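Local coordinates for alpha-glucosidase from Pseudoalteromonas sp., a protein that probably hydrolyses alpha-glucosidic bonds as a chloride-activated, calcium-binding glycoside hydrolase of family 97, in two crystal structures: PDB 5HQA (chain A, 1.75 Å), residues T387-D392 and I433-P438; PDB 5HQ4 (chain B, 1.93 Å), residues T387-D392 and I433-P438. Structure 2 is superposed on structure 1 by the backbone atoms of these residues (RMSD 0.06 Å); each is numbered along its deposited sequence.

Structure 1 (5HQA); sequences TGYVAD and INTHEP. With CA (calcium ion), chain C; AC1 (4,6-dideoxy-4-{[(1S,4R,5S,6S)-4,5,6-trihydroxy-3-(hydroxymethyl)cyclohex-2-en-1-yl]amino}-alpha-D-glucopyranose), chain D.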
loop_
_atom_site.group_PDB
_atom_site.type_symbol
_atom_site.label_atom_id
_atom_site.label_comp_id
_atom_site.label_asym_id
_atom_site.label_seq_id
_atom_site.Cartn_x
_atom_site.Cartn_y
_atom_site.Cartn_z
ATOM N N THR A 387 2.646 7.190 -12.072
ATOM C CA THR A 387 4.087 7.348 -12.222
ATOM C C THR A 387 4.778 5.997 -12.087
ATOM O O THR A 387 4.206 5.025 -11.585
ATOM C CB THR A 387 4.650 8.325 -11.185
ATOM O OG1 THR A 387 4.368 7.832 -9.865
ATOM C CG2 THR A 387 4.029 9.723 -11.366
ATOM N N GLY A 388 6.015 5.936 -12.554
ATOM C CA GLY A 388 6.740 4.679 -12.568
ATOM C C GLY A 388 8.223 4.915 -12.427
ATOM O O GLY A 388 8.758 5.911 -12.918
ATOM N N TYR A 389 8.895 3.986 -11.745
ATOM C CA TYR A 389 10.318 4.120 -11.448
ATOM C C TYR A 389 11.019 2.779 -11.684
ATOM O O TYR A 389 11.687 2.231 -10.810
ATOM C CB TYR A 389 10.516 4.623 -10.014
ATOM C CG TYR A 389 9.873 5.984 -9.782
ATOM C CD1 TYR A 389 8.511 6.096 -9.519
ATOM C CD2 TYR A 389 10.626 7.152 -9.848
ATOM C CE1 TYR A 389 7.912 7.336 -9.338
ATOM C CE2 TYR A 389 10.035 8.405 -9.660
ATOM C CZ TYR A 389 8.677 8.485 -9.402
ATOM O OH TYR A 389 8.076 9.715 -9.204
ATOM N N VAL A 390 10.880 2.230 -12.891
ATOM C CA VAL A 390 11.375 0.875 -13.147
ATOM C C VAL A 390 12.902 0.896 -13.223
ATOM O O VAL A 390 13.489 1.464 -14.147
ATOM C CB VAL A 390 10.763 0.278 -14.419
ATOM C CG1 VAL A 390 11.418 -1.073 -14.728
ATOM C CG2 VAL A 390 9.272 0.093 -14.227
ATOM N N ALA A 391 13.545 0.268 -12.243
ATOM C CA ALA A 391 14.982 0.035 -12.194
ATOM C C ALA A 391 15.224 -0.960 -11.067
ATOM O O ALA A 391 14.429 -1.044 -10.125
ATOM C CB ALA A 391 15.773 1.331 -11.946
ATOM N N ASP A 392 16.318 -1.709 -11.171
ATOM C CA ASP A 392 16.636 -2.669 -10.121
ATOM C C ASP A 392 16.882 -1.955 -8.796
ATOM O O ASP A 392 17.172 -0.754 -8.749
ATOM C CB ASP A 392 17.871 -3.484 -10.490
ATOM C CG ASP A 392 17.595 -4.522 -11.567
ATOM O OD1 ASP A 392 16.447 -4.587 -12.088
ATOM O OD2 ASP A 392 18.546 -5.269 -11.895
ATOM N N ILE A 433 -1.853 11.228 -7.712
ATOM C CA ILE A 433 -0.708 10.419 -8.111
ATOM C C ILE A 433 -0.918 8.977 -7.669
ATOM O O ILE A 433 -1.269 8.717 -6.510
ATOM C CB ILE A 433 0.606 10.977 -7.536
ATOM C CG1 ILE A 433 0.904 12.351 -8.139
ATOM C CG2 ILE A 433 1.768 10.028 -7.817
ATOM C CD1 ILE A 433 1.098 12.319 -9.657
ATOM N N ASN A 434 -0.692 8.050 -8.602
ATOM C CA ASN A 434 -0.678 6.607 -8.377
ATOM C C ASN A 434 0.744 6.144 -8.677
ATOM O O ASN A 434 1.151 6.121 -9.842
ATOM C CB ASN A 434 -1.714 5.941 -9.294
ATOM C CG ASN A 434 -1.536 4.436 -9.431
ATOM O OD1 ASN A 434 -0.853 3.788 -8.635
ATOM N ND2 ASN A 434 -2.187 3.867 -10.450
ATOM N N THR A 435 1.518 5.806 -7.642
ATOM C CA THR A 435 2.958 5.584 -7.792
ATOM C C THR A 435 3.266 4.100 -7.928
ATOM O O THR A 435 3.041 3.333 -6.984
ATOM C CB THR A 435 3.736 6.133 -6.596
ATOM O OG1 THR A 435 3.345 7.482 -6.332
ATOM C CG2 THR A 435 5.246 6.085 -6.881
ATOM N N HIS A 436 3.831 3.700 -9.066
ATOM C CA HIS A 436 4.397 2.361 -9.191
ATOM C C HIS A 436 5.904 2.403 -8.960
ATOM O O HIS A 436 6.554 3.425 -9.195
ATOM C CB HIS A 436 4.052 1.739 -10.550
ATOM C CG HIS A 436 2.630 1.264 -10.622
ATOM N ND1 HIS A 436 2.265 0.054 -11.176
ATOM C CD2 HIS A 436 1.485 1.829 -10.162
ATOM C CE1 HIS A 436 0.955 -0.097 -11.067
ATOM N NE2 HIS A 436 0.458 0.971 -10.466
ATOM N N GLU A 437 6.448 1.279 -8.486
ATOM C CA GLU A 437 7.780 1.217 -7.893
ATOM C C GLU A 437 7.958 2.372 -6.902
ATOM O O GLU A 437 8.825 3.232 -7.083
ATOM C CB GLU A 437 8.880 1.223 -8.948
ATOM C CG GLU A 437 8.755 0.048 -9.922
ATOM C CD GLU A 437 7.628 0.254 -10.925
ATOM O OE1 GLU A 437 7.576 1.353 -11.514
ATOM O OE2 GLU A 437 6.771 -0.654 -11.095
ATOM N N PRO A 438 7.143 2.413 -5.840
ATOM C CA PRO A 438 7.100 3.572 -4.949
ATOM C C PRO A 438 7.965 3.375 -3.725
ATOM O O PRO A 438 8.613 2.335 -3.570
ATOM C CB PRO A 438 5.631 3.597 -4.533
ATOM C CG PRO A 438 5.357 2.118 -4.330
ATOM C CD PRO A 438 6.160 1.399 -5.424
HETATM CA CA CA C . 5.575 -2.756 -11.291
HETATM C C1 AC1 D . 9.905 -4.907 -14.491
HETATM O O2 AC1 D . 10.098 -5.054 -12.109
HETATM C C2 AC1 D . 9.532 -4.261 -13.165
HETATM C C4A AC1 D . 3.608 -0.544 -16.113
HETATM C C3 AC1 D . 8.040 -4.123 -13.013
HETATM O O3 AC1 D . 7.717 -3.578 -11.722
HETATM C C4 AC1 D . 7.489 -3.277 -14.130
HETATM N N4A AC1 D . 6.074 -2.843 -13.908
HETATM C C5 AC1 D . 7.625 -4.228 -15.309
HETATM O O5 AC1 D . 9.075 -4.367 -15.618
HETATM C C6 AC1 D . 6.910 -3.799 -16.552
HETATM C C1B AC1 D . 5.820 -1.374 -14.123
HETATM C C2B AC1 D . 4.232 -1.011 -13.759
HETATM O O2B AC1 D . 3.947 -1.567 -12.476
HETATM C C3B AC1 D . 3.362 -1.447 -14.774
HETATM O O3B AC1 D . 1.963 -1.319 -14.417
HETATM O O4 AC1 D . 2.840 -1.048 -17.188
HETATM C C5B AC1 D . 4.997 -0.481 -16.505
HETATM C C7B AC1 D . 6.142 -0.898 -15.427
HETATM C C6B AC1 D . 5.365 0.506 -17.625
HETATM O O6B AC1 D . 5.306 1.792 -17.093
HETATM O O HOH W 1 5.464 9.596 -7.966
#
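Glu437 reaches across to the backbone of Tyr389 where strands 384-388 and 432-435, parallel neighbours in the barrel sheet of the catalytic domain, run out into loops lining the ligand pocket. CG of Glu437 lies anti to the carbonyl carbon (chi1 -59°) and the chain bends at chi2, bringing the carboxylate between Tyr389 N and the calcium. Glu437 OE1 accepts from Tyr389 N on its anti lone pair at 3.0 Å, while Glu437 OE2 binds calcium at 2.4 Å, with Glu154, Glu455 and Glu461 completing the protein ligands. Held at both oxygens, the carboxylate probably has little freedom to rotate. CG2 of Val390 lies 3.4 Å from Glu437 OE1 and 3.5 Å from AC1 C7B. AC1, part of bound acarbose, gives calcium O3, N4A and O2B. His436 meets O2B at its ring edge, ND1 donating almost straight (2.7 Å, 172°); its NE2 is hydrogen-bonded to Asp489. The Tyr389 ring turns its edge to His436 O, CD1 being 3.3 Å away.

Structure 2 (5HQ4); sequences TGYVAD and INTHEP. With CA (calcium ion), chain E.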
loop_
_atom_site.group_PDB
_atom_site.type_symbol
_atom_site.label_atom_id
_atom_site.label_comp_id
_atom_site.label_asym_id
_atom_site.label_seq_id
_atom_site.Cartn_x
_atom_site.Cartn_y
_atom_site.Cartn_z
ATOM N N THR B 387 2.668 7.168 -12.075
ATOM C CA THR B 387 4.104 7.347 -12.232
ATOM C C THR B 387 4.796 5.996 -12.111
ATOM O O THR B 387 4.209 5.005 -11.667
ATOM C CB THR B 387 4.668 8.335 -11.201
ATOM O OG1 THR B 387 4.410 7.854 -9.872
ATOM C CG2 THR B 387 4.039 9.711 -11.389
ATOM N N GLY B 388 6.054 5.955 -12.529
ATOM C CA GLY B 388 6.783 4.699 -12.559
ATOM C C GLY B 388 8.268 4.927 -12.414
ATOM O O GLY B 388 8.808 5.926 -12.893
ATOM N N TYR B 389 8.940 3.981 -11.751
ATOM C CA TYR B 389 10.369 4.097 -11.463
ATOM C C TYR B 389 11.043 2.741 -11.675
ATOM O O TYR B 389 11.697 2.195 -10.791
ATOM C CB TYR B 389 10.593 4.612 -10.036
ATOM C CG TYR B 389 9.959 5.961 -9.780
ATOM C CD1 TYR B 389 8.593 6.074 -9.513
ATOM C CD2 TYR B 389 10.714 7.128 -9.824
ATOM C CE1 TYR B 389 8.002 7.305 -9.311
ATOM C CE2 TYR B 389 10.118 8.384 -9.608
ATOM C CZ TYR B 389 8.766 8.454 -9.349
ATOM O OH TYR B 389 8.155 9.671 -9.135
ATOM N N VAL B 390 10.891 2.179 -12.876
ATOM C CA VAL B 390 11.355 0.814 -13.125
ATOM C C VAL B 390 12.879 0.818 -13.234
ATOM O O VAL B 390 13.445 1.355 -14.190
ATOM C CB VAL B 390 10.713 0.217 -14.385
ATOM C CG1 VAL B 390 11.334 -1.144 -14.698
ATOM C CG2 VAL B 390 9.204 0.083 -14.196
ATOM N N ALA B 391 13.541 0.202 -12.260
ATOM C CA ALA B 391 14.986 0.015 -12.234
ATOM C C ALA B 391 15.272 -0.958 -11.101
ATOM O O ALA B 391 14.487 -1.056 -10.157
ATOM C CB ALA B 391 15.743 1.338 -12.010
ATOM N N ASP B 392 16.390 -1.670 -11.195
ATOM C CA ASP B 392 16.703 -2.640 -10.150
ATOM C C ASP B 392 16.922 -1.933 -8.813
ATOM O O ASP B 392 17.203 -0.731 -8.752
ATOM C CB ASP B 392 17.953 -3.446 -10.505
ATOM C CG ASP B 392 17.701 -4.480 -11.584
ATOM O OD1 ASP B 392 18.659 -5.204 -11.918
ATOM O OD2 ASP B 392 16.555 -4.581 -12.081
ATOM N N ILE B 433 -1.924 11.222 -7.699
ATOM C CA ILE B 433 -0.761 10.425 -8.081
ATOM C C ILE B 433 -0.956 8.975 -7.652
ATOM O O ILE B 433 -1.274 8.696 -6.488
ATOM C CB ILE B 433 0.536 10.988 -7.471
ATOM C CG1 ILE B 433 0.852 12.372 -8.048
ATOM C CG2 ILE B 433 1.719 10.032 -7.707
ATOM C CD1 ILE B 433 1.114 12.383 -9.558
ATOM N N ASN B 434 -0.705 8.062 -8.590
ATOM C CA ASN B 434 -0.696 6.615 -8.394
ATOM C C ASN B 434 0.734 6.156 -8.683
ATOM O O ASN B 434 1.154 6.136 -9.844
ATOM C CB ASN B 434 -1.727 5.975 -9.335
ATOM C CG ASN B 434 -1.543 4.484 -9.526
ATOM O OD1 ASN B 434 -0.870 3.806 -8.749
ATOM N ND2 ASN B 434 -2.175 3.955 -10.573
ATOM N N THR B 435 1.498 5.823 -7.637
ATOM C CA THR B 435 2.944 5.603 -7.766
ATOM C C THR B 435 3.258 4.118 -7.912
ATOM O O THR B 435 3.038 3.345 -6.980
ATOM C CB THR B 435 3.697 6.153 -6.549
ATOM O OG1 THR B 435 3.273 7.489 -6.275
ATOM C CG2 THR B 435 5.208 6.142 -6.809
ATOM N N HIS B 436 3.804 3.723 -9.061
ATOM C CA HIS B 436 4.369 2.388 -9.192
ATOM C C HIS B 436 5.872 2.452 -8.937
ATOM O O HIS B 436 6.495 3.505 -9.094
ATOM C CB HIS B 436 4.034 1.786 -10.563
ATOM C CG HIS B 436 2.602 1.341 -10.656
ATOM N ND1 HIS B 436 2.221 0.141 -11.217
ATOM C CD2 HIS B 436 1.465 1.914 -10.185
ATOM C CE1 HIS B 436 0.907 0.007 -11.114
ATOM N NE2 HIS B 436 0.426 1.069 -10.492
ATOM N N GLU B 437 6.436 1.325 -8.504
ATOM C CA GLU B 437 7.774 1.274 -7.923
ATOM C C GLU B 437 7.939 2.403 -6.902
ATOM O O GLU B 437 8.797 3.277 -7.054
ATOM C CB GLU B 437 8.855 1.334 -8.994
ATOM C CG GLU B 437 8.724 0.191 -10.015
ATOM C CD GLU B 437 7.572 0.423 -11.000
ATOM O OE1 GLU B 437 7.455 1.550 -11.519
ATOM O OE2 GLU B 437 6.759 -0.499 -11.229
ATOM N N PRO B 438 7.116 2.414 -5.852
ATOM C CA PRO B 438 7.057 3.550 -4.931
ATOM C C PRO B 438 7.926 3.345 -3.708
ATOM O O PRO B 438 8.573 2.302 -3.567
ATOM C CB PRO B 438 5.585 3.541 -4.512
ATOM C CG PRO B 438 5.346 2.053 -4.321
ATOM C CD PRO B 438 6.141 1.377 -5.471
HETATM CA CA CA E . 5.677 -2.575 -11.429
HETATM O O HOH W 2 4.173 -1.148 -12.616
HETATM O O HOH W 3 7.716 -3.639 -12.071
#
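Glu437 reaches across to the backbone of Tyr389, its CG anti to the carbonyl carbon (chi1 -58°) and its chain bent at chi2, bringing the carboxylate between Tyr389 N and the calcium. Glu437 OE1 accepts from Tyr389 N on its anti lone pair at 2.9 Å; Glu437 OE2 binds calcium at 2.4 Å, and Glu154, Glu455 and Glu461 complete the protein ligands. Held at both oxygens, the carboxylate probably has little freedom to rotate. CG2 of Val390 lies 3.5 Å from Glu437 OE1. Waters 2 and 3 are also ligands of the metal, each at 2.4 Å from the calcium. His436 meets water 2 at its ring edge, with ND1 hydrogen-bonded to it at 2.7 Å, while NE2 is hydrogen-bonded to Asp489. The Tyr389 ring turns its edge to His436 O, with CD1 3.3 Å from that oxygen.

What differs
The two chains have the same sequence, their backbones coincide within the error, and the side chains of Tyr389(A), Val390(A), His436(A) and Glu437(A) keep the places of their counterparts. Calcium is bound in both, and Glu437(A) OE1 accepts from Tyr389(A) N at 3.0 Å, as Glu437(B) OE1 does from Tyr389(B) N at 2.9 Å. The AC1 unit, part of acarbose, is in structure 1 alone, touching Val390(A), His436(A) and Glu437(A); in structure 2 glycerol takes at least part of this place. Three AC1 atoms enter the calcium shell. Water 2 stands where O2B lies and water 3 where O3 lies, so the oxygen positions beside the metal are kept: His436(A) ND1 meets O2B, His436(B) ND1 water 2. Neither of these waters stands at the place of the third atom, N4A. Val390(B), His436(B) and Glu437(B) answer without moving; the contacts of Val390(A) CG1 and CG2 with AC1 carbons are absent with AC1 from structure 2, where glycerol lies beside Val390(B) instead.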